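Local coordinates for protein glycosyl hydrolase, BNR repeat (Ralstonia eutropha, PDB 3B7F) that is probably a hydrolase, perhaps acting on glycosides, built as a seven-bladed beta-propeller with BNR repeats, at residues P50-H55 with M70-R75; R98-N103 with W131-S136; A154-H159 with L192-S197. All coordinates share one frame; numbering follows the deposited sequence.

The three contacts are successive joints between blades of the propeller, each made where the chain leaves the outer edge of one four-stranded antiparallel sheet and packs on the second strand of the next. In chain order, contact 1 joins the turn just after strand 45-51 to strand 70-75, contact 2 the loop 98-103 to strand 131-136, and contact 3 the helix 154-157 to strand 192-197. Centres of contacts 1 and 2 lie about 16 Å apart, those of 2 and 3 about 12 Å, and those of 1 and 3 about 25 Å. The second strands also touch: Leu71 CD1 sits 3.4 Å from Trp131 CD2, and Tyr132 OH 3.7 Å from Leu192 CD1, so side-chain packing continues from blade to blade.

Contact 1: residues P50-H55 with M70-R75; sequences PVFLGH and MLMAAR
Met72, present as selenomethionine, carries CG anti to its backbone N (chi1 172°), runs on extended and then bends at chi3 (-60°), which delivers the selenium to the ring of Phe52. Phe52 holds CG beside its own backbone N (chi1 -69°), which turns the ring toward strand 70-75. The touch falls on one side of the ring: Met72 SE lies 3.6 Å from Phe52 CD2 and 4.0 Å from Phe52 CE2. Met72 SE is 4.7 Å from the centroid of the Phe52 ring and well off the normal, an oblique Met-aromatic contact.

This is a joint between blades of the beta-propeller. Strand 45-51 is an edge strand of the sheet that combines three N-terminal strands with the C-terminal 385-391, and strand 70-75 is second in the following sheet. A type II turn from Phe52 to His55, closed by His55 N to Phe52 O at 3.1 Å, reverses the chain between them, and at its end His55 CB comes within 4.0 Å of Arg75 O. Phe52 also stacks on Phe84 of strand 81-86, while Met72 packs on Ile57, Phe35 and Trp93, the tryptophan that ends an Asp-box sequence of the BNR type.

Contact 2: residues R98-N103 with W131-S136; sequences RPPAFN and WYAGTS
Pro100 and Thr135 meet carbon to carbon: Pro100 CB faces the Thr135 methyl CG2 at 4.1 Å, while Pro100 CG, further round the proline ring, is 4.3 Å from Ala133 CB. The loop residue therefore lies against two alternate side chains on the same face of strand 131-136. Phe102 reaches the strand with the far end of its ring, Phe102 CZ coming 3.9 Å from Thr135 OG1, and the two side chains run alongside one another in opposite senses. That approach is packing, since the hydroxyl is engaged with backbone carbonyls just beyond its own strand.

At chi1 61° the threonine OG1 stands between its backbone N and carbonyl carbon. There its single proton can serve Pro137 O in the bend, the stronger partner, or be shared with Gly139 O at the start of strand 139-143. This helps to set the rotation of the side chain, and with it the direction in which CG2 is offered to Pro100. Phe102 is held in turn by Phe141, the ring planes meeting at about 60°, and by Val114.

Pro100 is wedged among Val117, Phe141 and Trp150, the last residue of an Asp-box sequence in this blade. The loop thus leaves edge strand 94-95 of one propeller blade and lies over the next, packing on strand 131-136 between its neighbours 116-122 and 139-143 before the chain enters 116-122.

Contact 3: residues A154-H159 with L192-S197; sequences AGFNDH and LYIGMS
The backbones stay well apart here, with Phe156 and Ile194 the closest pair at 10.2 Å between CA atoms, so long side chains must bridge the gap between the short helix 154-157 and strand 192-197. In the beta-propeller the helix follows 151-152, the edge strand of one blade, and the strand is second in the next. Phe156 does the bridging. Its CG is anti to the backbone N (chi1 175°), which directs the ring toward the strand.

Two neighbouring parts of the ring are used. Ile194 crosses obliquely and puts its end methyl, CD1, 3.8 Å from Phe156 CD1 and nearly as close to CE1. Met196, a selenomethionine, extends toward Phe156 as Phe156 extends toward it; a bend at chi3 (-48°) brings Met196 SE to 3.4 Å from Phe156 CZ, a tight fit. With Met196 SE 4.6 Å from the centroid of the Phe156 ring and 64° off the normal, this Met-aromatic contact is oblique. Ile194 and Met196 lie on the same face of the strand, separated by Gly195.

Trp165 of helix 162-166 touches both Phe156 and Met196, and Met179 of strand 178-184 touches Phe156 and Ile194, so the phenylalanine is packed between helix 162-166 and the sheet. The helix that carries it is tied down by Asn157, whose OD1 lies in the plane of the Phe156 ring, at its edge, and accepts a hydrogen bond from Leu140 N. The loop that follows is held by His159, which bonds through NE2 to Asp210 OD1 and through ND1 caps Met161 N.

Contact 1: residues P50-H55 with M70-R75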
ATOM      1  N   PRO A  50       5.848  13.077  17.887  1.00 29.75           N
ATOM      2  CA  PRO A  50       4.567  12.574  17.372  1.00 30.54           C
ATOM      3  C   PRO A  50       3.489  13.636  17.106  1.00 29.93           C
ATOM      4  O   PRO A  50       3.483  14.704  17.729  1.00 29.95           O
ATOM      5  CB  PRO A  50       4.059  11.640  18.488  1.00 27.47           C
ATOM      6  CG  PRO A  50       4.745  12.064  19.701  1.00 30.70           C
ATOM      7  CD  PRO A  50       6.085  12.644  19.270  1.00 31.37           C
ATOM      8  N   VAL A  51       2.637  13.316  16.139  1.00 29.80           N
ATOM      9  CA  VAL A  51       1.448  14.062  15.842  1.00 27.40           C
ATOM     10  C   VAL A  51       0.355  13.020  16.141  1.00 27.93           C
ATOM     11  O   VAL A  51       0.438  11.877  15.681  1.00 27.28           O
ATOM     12  CB  VAL A  51       1.405  14.617  14.397  1.00 28.02           C
ATOM     13  CG1 VAL A  51       0.090  15.359  14.171  1.00 28.65           C
ATOM     14  CG2 VAL A  51       2.623  15.542  14.120  1.00 21.11           C
ATOM     15  N   PHE A  52      -0.637  13.417  16.922  1.00 26.71           N
ATOM     16  CA  PHE A  52      -1.734  12.549  17.338  1.00 29.57           C
ATOM     17  C   PHE A  52      -1.209  11.374  18.172  1.00 30.34           C
ATOM     18  O   PHE A  52      -1.626  10.237  17.953  1.00 31.32           O
ATOM     19  CB  PHE A  52      -2.604  12.049  16.147  1.00 28.20           C
ATOM     20  CG  PHE A  52      -3.416  13.121  15.491  1.00 29.79           C
ATOM     21  CD1 PHE A  52      -4.507  13.675  16.150  1.00 31.93           C
ATOM     22  CD2 PHE A  52      -3.129  13.552  14.209  1.00 27.78           C
ATOM     23  CE1 PHE A  52      -5.268  14.658  15.552  1.00 31.39           C
ATOM     24  CE2 PHE A  52      -3.894  14.535  13.608  1.00 26.41           C
ATOM     25  CZ  PHE A  52      -4.952  15.087  14.277  1.00 27.69           C
ATOM     26  N   LEU A  53      -0.285  11.650  19.100  1.00 30.27           N
ATOM     27  CA  LEU A  53       0.265  10.606  19.980  1.00 30.36           C
ATOM     28  C   LEU A  53      -0.887   9.918  20.674  1.00 30.16           C
ATOM     29  O   LEU A  53      -1.809  10.583  21.139  1.00 31.03           O
ATOM     30  CB  LEU A  53       1.239  11.157  21.026  1.00 30.57           C
ATOM     31  CG  LEU A  53       1.942  10.208  22.026  1.00 29.90           C
ATOM     32  CD1 LEU A  53       2.987   9.274  21.400  1.00 26.83           C
ATOM     33  CD2 LEU A  53       2.614  11.053  23.082  1.00 32.41           C
ATOM     34  N   GLY A  54      -0.837   8.589  20.702  1.00 31.53           N
ATOM     35  CA  GLY A  54      -1.875   7.754  21.296  1.00 31.34           C
ATOM     36  C   GLY A  54      -2.991   7.274  20.388  1.00 33.52           C
ATOM     37  O   GLY A  54      -3.789   6.441  20.800  1.00 35.02           O
ATOM     38  N   HIS A  55      -3.055   7.799  19.160  1.00 33.58           N
ATOM     39  CA  HIS A  55      -4.012   7.363  18.160  1.00 33.71           C
ATOM     40  C   HIS A  55      -3.304   6.356  17.248  1.00 30.68           C
ATOM     41  O   HIS A  55      -2.101   6.453  17.026  1.00 26.61           O
ATOM     42  CB  HIS A  55      -4.491   8.549  17.323  1.00 36.63           C
ATOM     43  CG  HIS A  55      -5.253   9.596  18.091  1.00 42.62           C
ATOM     44  ND1 HIS A  55      -6.257  10.345  17.512  1.00 43.52           N
ATOM     45  CD2 HIS A  55      -5.178  10.007  19.384  1.00 50.02           C
ATOM     46  CE1 HIS A  55      -6.737  11.193  18.403  1.00 49.80           C
ATOM     47  NE2 HIS A  55      -6.105  11.002  19.550  1.00 47.54           N
HETATM   48  N   MSE A  70      -2.828  16.816   2.493  1.00 29.54           N
HETATM   49  CA  MSE A  70      -2.567  15.473   2.992  1.00 29.55           C
HETATM   50  C   MSE A  70      -3.757  14.929   3.749  1.00 27.52           C
HETATM   51  O   MSE A  70      -4.474  15.690   4.399  1.00 26.75           O
HETATM   52  CB  MSE A  70      -1.423  15.437   3.980  1.00 31.92           C
HETATM   53  CG  MSE A  70      -0.111  15.997   3.514  1.00 39.26           C
HETATM   54 SE   MSE A  70       1.250  15.480   4.829  0.75 30.47          SE
HETATM   55  CE  MSE A  70       2.666  16.409   3.935  1.00 28.04           C
ATOM     56  N   LEU A  71      -3.943  13.606   3.651  1.00 26.41           N
ATOM     57  CA  LEU A  71      -4.977  12.863   4.378  1.00 26.02           C
ATOM     58  C   LEU A  71      -4.291  11.816   5.227  1.00 27.37           C
ATOM     59  O   LEU A  71      -3.239  11.316   4.861  1.00 26.99           O
ATOM     60  CB  LEU A  71      -6.027  12.220   3.469  1.00 26.74           C
ATOM     61  CG  LEU A  71      -6.988  13.168   2.699  1.00 28.26           C
ATOM     62  CD1 LEU A  71      -8.111  12.374   2.069  1.00 19.89           C
ATOM     63  CD2 LEU A  71      -7.593  14.281   3.566  1.00 24.78           C
HETATM   64  N   MSE A  72      -4.887  11.554   6.385  1.00 27.83           N
HETATM   65  CA  MSE A  72      -4.399  10.620   7.374  1.00 28.74           C
HETATM   66  C   MSE A  72      -5.562   9.777   7.929  1.00 28.11           C
HETATM   67  O   MSE A  72      -6.434  10.322   8.567  1.00 26.96           O
HETATM   68  CB  MSE A  72      -3.747  11.406   8.505  1.00 30.25           C
HETATM   69  CG  MSE A  72      -3.356  10.555   9.709  1.00 30.80           C
HETATM   70 SE   MSE A  72      -2.776  11.582  11.187  0.75 26.01          SE
HETATM   71  CE  MSE A  72      -1.276  12.513  10.454  1.00 28.51           C
ATOM     72  N   ALA A  73      -5.569   8.472   7.657  1.00 28.17           N
ATOM     73  CA  ALA A  73      -6.562   7.528   8.183  1.00 29.33           C
ATOM     74  C   ALA A  73      -6.182   7.217   9.648  1.00 30.32           C
ATOM     75  O   ALA A  73      -5.043   6.822   9.950  1.00 29.56           O
ATOM     76  CB  ALA A  73      -6.602   6.247   7.299  1.00 26.65           C
ATOM     77  N   ALA A  74      -7.105   7.448  10.571  1.00 33.61           N
ATOM     78  CA  ALA A  74      -6.831   7.292  12.007  1.00 33.69           C
ATOM     79  C   ALA A  74      -8.042   6.805  12.778  1.00 38.67           C
ATOM     80  O   ALA A  74      -9.177   6.947  12.310  1.00 35.91           O
ATOM     81  CB  ALA A  74      -6.358   8.617  12.599  1.00 34.10           C
ATOM     82  N   ARG A  75      -7.786   6.227  13.955  1.00 44.11           N
ATOM     83  CA  ARG A  75      -8.841   5.745  14.834  1.00 51.46           C
ATOM     84  C   ARG A  75      -8.781   6.404  16.214  1.00 54.44           C
ATOM     85  O   ARG A  75      -7.764   6.311  16.911  1.00 53.86           O
ATOM     86  CB  ARG A  75      -8.795   4.239  14.952  1.00 52.07           C
ATOM     87  CG  ARG A  75     -10.065   3.672  15.598  1.00 58.76           C
ATOM     88  CD  ARG A  75     -10.563   2.429  14.905  1.00 66.16           C
ATOM     89  NE  ARG A  75     -10.124   1.147  15.457  1.00 70.49           N
ATOM     90  CZ  ARG A  75      -9.008   0.469  15.154  1.00 76.31           C
ATOM     91  NH1 ARG A  75      -8.073   0.940  14.316  1.00 79.03           N
ATOM     92  NH2 ARG A  75      -8.805  -0.717  15.736  1.00 76.97           N
TER

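Contact 2: residues R98-N103 with W131-S136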
ATOM      1  N   ARG A  98     -17.836  14.218   7.664  1.00 35.42           N
ATOM      2  CA  ARG A  98     -18.517  12.933   7.457  1.00 35.20           C
ATOM      3  C   ARG A  98     -17.481  11.845   7.091  1.00 34.58           C
ATOM      4  O   ARG A  98     -17.177  11.647   5.913  1.00 32.34           O
ATOM      5  CB  ARG A  98     -19.586  13.050   6.372  1.00 35.22           C
ATOM      6  CG  ARG A  98     -20.378  11.757   6.116  1.00 35.73           C
ATOM      7  CD  ARG A  98     -21.247  11.869   4.868  1.00 40.70           C
ATOM      8  NE  ARG A  98     -21.794  10.555   4.502  1.00 46.72           N
ATOM      9  CZ  ARG A  98     -22.455  10.265   3.373  1.00 48.52           C
ATOM     10  NH1 ARG A  98     -22.670  11.187   2.425  1.00 49.47           N
ATOM     11  NH2 ARG A  98     -22.890   9.017   3.177  1.00 47.14           N
ATOM     12  N   PRO A  99     -16.947  11.118   8.096  1.00 34.23           N
ATOM     13  CA  PRO A  99     -15.999  10.063   7.739  1.00 34.95           C
ATOM     14  C   PRO A  99     -16.704   8.834   7.141  1.00 34.90           C
ATOM     15  O   PRO A  99     -17.919   8.751   7.212  1.00 33.54           O
ATOM     16  CB  PRO A  99     -15.353   9.722   9.080  1.00 36.09           C
ATOM     17  CG  PRO A  99     -16.422  10.006  10.084  1.00 33.88           C
ATOM     18  CD  PRO A  99     -17.117  11.218   9.560  1.00 34.16           C
ATOM     19  N   PRO A 100     -15.943   7.902   6.525  1.00 36.40           N
ATOM     20  CA  PRO A 100     -16.524   6.674   5.991  1.00 35.38           C
ATOM     21  C   PRO A 100     -17.399   5.886   6.989  1.00 34.16           C
ATOM     22  O   PRO A 100     -16.972   5.593   8.106  1.00 34.14           O
ATOM     23  CB  PRO A 100     -15.278   5.858   5.611  1.00 35.71           C
ATOM     24  CG  PRO A 100     -14.302   6.872   5.214  1.00 35.86           C
ATOM     25  CD  PRO A 100     -14.490   7.956   6.236  1.00 35.51           C
ATOM     26  N   ALA A 101     -18.624   5.586   6.575  1.00 33.17           N
ATOM     27  CA  ALA A 101     -19.582   4.841   7.391  1.00 31.96           C
ATOM     28  C   ALA A 101     -20.504   4.142   6.448  1.00 32.63           C
ATOM     29  O   ALA A 101     -20.951   4.753   5.484  1.00 33.94           O
ATOM     30  CB  ALA A 101     -20.381   5.767   8.288  1.00 29.76           C
ATOM     31  N   PHE A 102     -20.775   2.860   6.694  1.00 34.89           N
ATOM     32  CA  PHE A 102     -21.706   2.103   5.870  1.00 34.49           C
ATOM     33  C   PHE A 102     -23.130   2.648   6.074  1.00 35.39           C
ATOM     34  O   PHE A 102     -23.464   3.171   7.149  1.00 35.38           O
ATOM     35  CB  PHE A 102     -21.697   0.608   6.230  1.00 33.82           C
ATOM     36  CG  PHE A 102     -20.395  -0.104   5.943  1.00 34.38           C
ATOM     37  CD1 PHE A 102     -20.050  -0.457   4.647  1.00 34.01           C
ATOM     38  CD2 PHE A 102     -19.549  -0.479   6.974  1.00 33.58           C
ATOM     39  CE1 PHE A 102     -18.855  -1.142   4.378  1.00 35.84           C
ATOM     40  CE2 PHE A 102     -18.368  -1.175   6.711  1.00 38.12           C
ATOM     41  CZ  PHE A 102     -18.024  -1.501   5.409  1.00 27.35           C
ATOM     42  N   ASN A 103     -23.963   2.525   5.048  1.00 36.57           N
ATOM     43  CA  ASN A 103     -25.377   2.934   5.148  1.00 39.77           C
ATOM     44  C   ASN A 103     -26.129   2.058   6.178  1.00 40.95           C
ATOM     45  O   ASN A 103     -25.708   0.919   6.454  1.00 39.13           O
ATOM     46  CB  ASN A 103     -26.091   2.855   3.780  1.00 37.56           C
ATOM     47  CG  ASN A 103     -25.549   3.851   2.751  1.00 35.25           C
ATOM     48  OD1 ASN A 103     -25.012   4.911   3.094  1.00 33.18           O
ATOM     49  ND2 ASN A 103     -25.699   3.505   1.475  1.00 23.76           N
ATOM     50  N   TRP A 131     -10.989  11.624  -3.762  1.00 30.59           N
ATOM     51  CA  TRP A 131     -10.190  10.557  -3.149  1.00 30.15           C
ATOM     52  C   TRP A 131     -11.041   9.315  -2.984  1.00 30.30           C
ATOM     53  O   TRP A 131     -12.276   9.398  -2.997  1.00 29.25           O
ATOM     54  CB  TRP A 131      -9.737  10.927  -1.738  1.00 31.16           C
ATOM     55  CG  TRP A 131      -8.716  12.008  -1.633  1.00 32.89           C
ATOM     56  CD1 TRP A 131      -8.915  13.328  -1.827  1.00 30.09           C
ATOM     57  CD2 TRP A 131      -7.344  11.855  -1.234  1.00 34.69           C
ATOM     58  NE1 TRP A 131      -7.743  14.015  -1.626  1.00 30.94           N
ATOM     59  CE2 TRP A 131      -6.761  13.131  -1.262  1.00 31.12           C
ATOM     60  CE3 TRP A 131      -6.545  10.752  -0.878  1.00 34.20           C
ATOM     61  CZ2 TRP A 131      -5.417  13.349  -0.923  1.00 29.30           C
ATOM     62  CZ3 TRP A 131      -5.210  10.970  -0.557  1.00 28.09           C
ATOM     63  CH2 TRP A 131      -4.665  12.248  -0.586  1.00 26.94           C
ATOM     64  N   TYR A 132     -10.374   8.171  -2.831  1.00 29.79           N
ATOM     65  CA  TYR A 132     -11.020   6.914  -2.457  1.00 29.92           C
ATOM     66  C   TYR A 132     -10.444   6.466  -1.127  1.00 27.37           C
ATOM     67  O   TYR A 132      -9.310   6.760  -0.820  1.00 27.55           O
ATOM     68  CB  TYR A 132     -10.814   5.813  -3.492  1.00 31.77           C
ATOM     69  CG  TYR A 132     -11.536   6.082  -4.778  1.00 33.17           C
ATOM     70  CD1 TYR A 132     -12.854   5.667  -4.963  1.00 36.29           C
ATOM     71  CD2 TYR A 132     -10.914   6.779  -5.797  1.00 34.14           C
ATOM     72  CE1 TYR A 132     -13.518   5.935  -6.124  1.00 32.75           C
ATOM     73  CE2 TYR A 132     -11.562   7.049  -6.952  1.00 33.51           C
ATOM     74  CZ  TYR A 132     -12.862   6.632  -7.126  1.00 36.00           C
ATOM     75  OH  TYR A 132     -13.479   6.917  -8.325  1.00 28.48           O
ATOM     76  N   ALA A 133     -11.266   5.787  -0.340  1.00 27.49           N
ATOM     77  CA  ALA A 133     -10.885   5.207   0.926  1.00 27.33           C
ATOM     78  C   ALA A 133     -11.310   3.730   0.947  1.00 26.34           C
ATOM     79  O   ALA A 133     -12.408   3.384   0.492  1.00 24.05           O
ATOM     80  CB  ALA A 133     -11.526   5.942   2.074  1.00 27.68           C
ATOM     81  N   GLY A 134     -10.415   2.885   1.465  1.00 27.31           N
ATOM     82  CA  GLY A 134     -10.663   1.462   1.677  1.00 28.80           C
ATOM     83  C   GLY A 134     -10.708   1.208   3.179  1.00 27.87           C
ATOM     84  O   GLY A 134      -9.838   1.684   3.900  1.00 26.29           O
ATOM     85  N   THR A 135     -11.706   0.444   3.629  1.00 28.45           N
ATOM     86  CA  THR A 135     -11.941   0.152   5.043  1.00 28.40           C
ATOM     87  C   THR A 135     -11.773  -1.315   5.457  1.00 27.65           C
ATOM     88  O   THR A 135     -11.626  -2.195   4.617  1.00 27.46           O
ATOM     89  CB  THR A 135     -13.415   0.557   5.464  1.00 29.47           C
ATOM     90  OG1 THR A 135     -14.369  -0.191   4.689  1.00 30.37           O
ATOM     91  CG2 THR A 135     -13.672   2.075   5.300  1.00 28.39           C
ATOM     92  N   SER A 136     -11.799  -1.528   6.779  1.00 28.73           N
ATOM     93  CA  SER A 136     -11.909  -2.828   7.414  1.00 30.55           C
ATOM     94  C   SER A 136     -13.241  -2.777   8.210  1.00 30.10           C
ATOM     95  O   SER A 136     -13.401  -1.882   9.026  1.00 30.41           O
ATOM     96  CB  SER A 136     -10.771  -3.112   8.378  1.00 31.42           C
ATOM     97  OG  SER A 136     -10.983  -4.348   9.057  1.00 30.18           O
TER

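Contact 3: residues A154-H159 with L192-S197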
ATOM      1  N   ALA A 154     -21.451   2.900  -3.804  1.00 31.85           N
ATOM      2  CA  ALA A 154     -22.576   1.953  -3.826  1.00 31.12           C
ATOM      3  C   ALA A 154     -22.412   0.788  -4.799  1.00 30.35           C
ATOM      4  O   ALA A 154     -22.807  -0.338  -4.496  1.00 30.44           O
ATOM      5  CB  ALA A 154     -23.868   2.714  -4.119  1.00 29.08           C
ATOM      6  N   GLY A 155     -21.801   1.041  -5.952  1.00 31.58           N
ATOM      7  CA  GLY A 155     -21.557  -0.027  -6.930  1.00 32.49           C
ATOM      8  C   GLY A 155     -20.675  -1.168  -6.439  1.00 33.78           C
ATOM      9  O   GLY A 155     -20.727  -2.256  -7.007  1.00 35.68           O
ATOM     10  N   PHE A 156     -19.852  -0.922  -5.412  1.00 33.67           N
ATOM     11  CA  PHE A 156     -19.119  -1.996  -4.756  1.00 31.83           C
ATOM     12  C   PHE A 156     -19.862  -2.451  -3.490  1.00 31.28           C
ATOM     13  O   PHE A 156     -20.153  -3.631  -3.344  1.00 32.62           O
ATOM     14  CB  PHE A 156     -17.665  -1.663  -4.358  1.00 28.45           C
ATOM     15  CG  PHE A 156     -17.048  -2.794  -3.576  1.00 29.80           C
ATOM     16  CD1 PHE A 156     -16.544  -3.917  -4.235  1.00 23.36           C
ATOM     17  CD2 PHE A 156     -17.120  -2.809  -2.181  1.00 26.66           C
ATOM     18  CE1 PHE A 156     -16.078  -5.000  -3.519  1.00 25.44           C
ATOM     19  CE2 PHE A 156     -16.680  -3.886  -1.454  1.00 30.44           C
ATOM     20  CZ  PHE A 156     -16.158  -4.988  -2.118  1.00 32.97           C
ATOM     21  N   ASN A 157     -20.105  -1.518  -2.565  1.00 32.68           N
ATOM     22  CA  ASN A 157     -20.694  -1.832  -1.243  1.00 33.31           C
ATOM     23  C   ASN A 157     -22.029  -2.562  -1.248  1.00 35.62           C
ATOM     24  O   ASN A 157     -22.305  -3.309  -0.307  1.00 35.90           O
ATOM     25  CB  ASN A 157     -20.838  -0.563  -0.374  1.00 35.60           C
ATOM     26  CG  ASN A 157     -19.504  -0.057   0.184  1.00 33.96           C
ATOM     27  OD1 ASN A 157     -18.433  -0.452  -0.271  1.00 34.39           O
ATOM     28  ND2 ASN A 157     -19.575   0.839   1.173  1.00 29.96           N
ATOM     29  N   ASP A 158     -22.843  -2.311  -2.275  1.00 36.17           N
ATOM     30  CA  ASP A 158     -24.140  -2.952  -2.471  1.00 37.24           C
ATOM     31  C   ASP A 158     -24.154  -3.796  -3.748  1.00 36.76           C
ATOM     32  O   ASP A 158     -25.202  -4.017  -4.310  1.00 40.08           O
ATOM     33  CB  ASP A 158     -25.261  -1.894  -2.527  1.00 37.80           C
ATOM     34  CG  ASP A 158     -25.457  -1.151  -1.207  1.00 37.12           C
ATOM     35  OD1 ASP A 158     -25.308  -1.739  -0.117  1.00 38.56           O
ATOM     36  OD2 ASP A 158     -25.814   0.035  -1.273  1.00 41.85           O
ATOM     37  N   HIS A 159     -23.000  -4.263  -4.213  1.00 38.05           N
ATOM     38  CA  HIS A 159     -22.952  -5.166  -5.369  1.00 38.12           C
ATOM     39  C   HIS A 159     -23.580  -6.486  -4.917  1.00 37.85           C
ATOM     40  O   HIS A 159     -23.336  -6.894  -3.767  1.00 39.50           O
ATOM     41  CB  HIS A 159     -21.504  -5.423  -5.812  1.00 36.90           C
ATOM     42  CG  HIS A 159     -21.383  -6.030  -7.174  1.00 29.29           C
ATOM     43  ND1 HIS A 159     -21.663  -7.357  -7.431  1.00 29.86           N
ATOM     44  CD2 HIS A 159     -20.999  -5.493  -8.354  1.00 26.76           C
ATOM     45  CE1 HIS A 159     -21.470  -7.611  -8.712  1.00 26.54           C
ATOM     46  NE2 HIS A 159     -21.060  -6.495  -9.297  1.00 36.07           N
ATOM     47  N   LEU A 192     -10.695   1.606 -12.489  1.00 30.66           N
ATOM     48  CA  LEU A 192     -10.287   1.389 -11.121  1.00 28.77           C
ATOM     49  C   LEU A 192      -9.979  -0.056 -10.853  1.00 28.86           C
ATOM     50  O   LEU A 192     -10.615  -0.932 -11.435  1.00 28.92           O
ATOM     51  CB  LEU A 192     -11.432   1.786 -10.180  1.00 28.42           C
ATOM     52  CG  LEU A 192     -12.024   3.193 -10.309  1.00 31.81           C
ATOM     53  CD1 LEU A 192     -13.162   3.373  -9.310  1.00 25.61           C
ATOM     54  CD2 LEU A 192     -10.916   4.264 -10.136  1.00 28.67           C
ATOM     55  N   TYR A 193      -9.005  -0.280  -9.960  1.00 28.92           N
ATOM     56  CA  TYR A 193      -8.640  -1.584  -9.443  1.00 28.18           C
ATOM     57  C   TYR A 193      -8.691  -1.486  -7.917  1.00 27.49           C
ATOM     58  O   TYR A 193      -8.443  -0.418  -7.354  1.00 26.32           O
ATOM     59  CB  TYR A 193      -7.232  -2.057  -9.846  1.00 28.47           C
ATOM     60  CG  TYR A 193      -6.955  -2.296 -11.323  1.00 28.85           C
ATOM     61  CD1 TYR A 193      -7.402  -3.452 -11.981  1.00 25.99           C
ATOM     62  CD2 TYR A 193      -6.161  -1.404 -12.039  1.00 27.71           C
ATOM     63  CE1 TYR A 193      -7.095  -3.670 -13.332  1.00 27.65           C
ATOM     64  CE2 TYR A 193      -5.857  -1.612 -13.358  1.00 30.52           C
ATOM     65  CZ  TYR A 193      -6.329  -2.723 -14.005  1.00 31.36           C
ATOM     66  OH  TYR A 193      -5.964  -2.847 -15.303  1.00 29.58           O
ATOM     67  N   ILE A 194      -9.044  -2.587  -7.255  1.00 25.82           N
ATOM     68  CA  ILE A 194      -9.043  -2.663  -5.786  1.00 26.33           C
ATOM     69  C   ILE A 194      -8.510  -4.033  -5.384  1.00 26.77           C
ATOM     70  O   ILE A 194      -8.522  -4.959  -6.178  1.00 27.34           O
ATOM     71  CB  ILE A 194     -10.432  -2.386  -5.140  1.00 27.34           C
ATOM     72  CG1 ILE A 194     -11.492  -3.427  -5.578  1.00 29.48           C
ATOM     73  CG2 ILE A 194     -10.897  -0.922  -5.423  1.00 27.72           C
ATOM     74  CD1 ILE A 194     -12.909  -3.188  -4.971  1.00 24.62           C
ATOM     75  N   GLY A 195      -8.035  -4.144  -4.153  1.00 27.51           N
ATOM     76  CA  GLY A 195      -7.516  -5.405  -3.616  1.00 26.92           C
ATOM     77  C   GLY A 195      -8.240  -5.668  -2.315  1.00 27.00           C
ATOM     78  O   GLY A 195      -8.559  -4.750  -1.569  1.00 24.33           O
HETATM   79  N   MSE A 196      -8.538  -6.921  -2.052  1.00 27.79           N
HETATM   80  CA  MSE A 196      -9.209  -7.258  -0.833  1.00 30.43           C
HETATM   81  C   MSE A 196      -8.570  -8.470  -0.200  1.00 28.36           C
HETATM   82  O   MSE A 196      -8.324  -9.465  -0.866  1.00 26.05           O
HETATM   83  CB  MSE A 196     -10.665  -7.560  -1.112  1.00 31.82           C
HETATM   84  CG  MSE A 196     -11.357  -6.474  -1.811  1.00 34.17           C
HETATM   85 SE   MSE A 196     -13.225  -6.684  -1.578  0.75 34.42          SE
HETATM   86  CE  MSE A 196     -13.470  -8.485  -1.994  1.00 22.12           C
ATOM     87  N   SER A 197      -8.335  -8.353   1.101  1.00 28.35           N
ATOM     88  CA  SER A 197      -7.784  -9.402   1.907  1.00 28.15           C
ATOM     89  C   SER A 197      -8.903  -9.852   2.856  1.00 29.05           C
ATOM     90  O   SER A 197      -9.147  -9.180   3.834  1.00 31.70           O
ATOM     91  CB  SER A 197      -6.550  -8.915   2.644  1.00 26.47           C
ATOM     92  OG  SER A 197      -5.517  -8.658   1.696  1.00 25.12           O
TER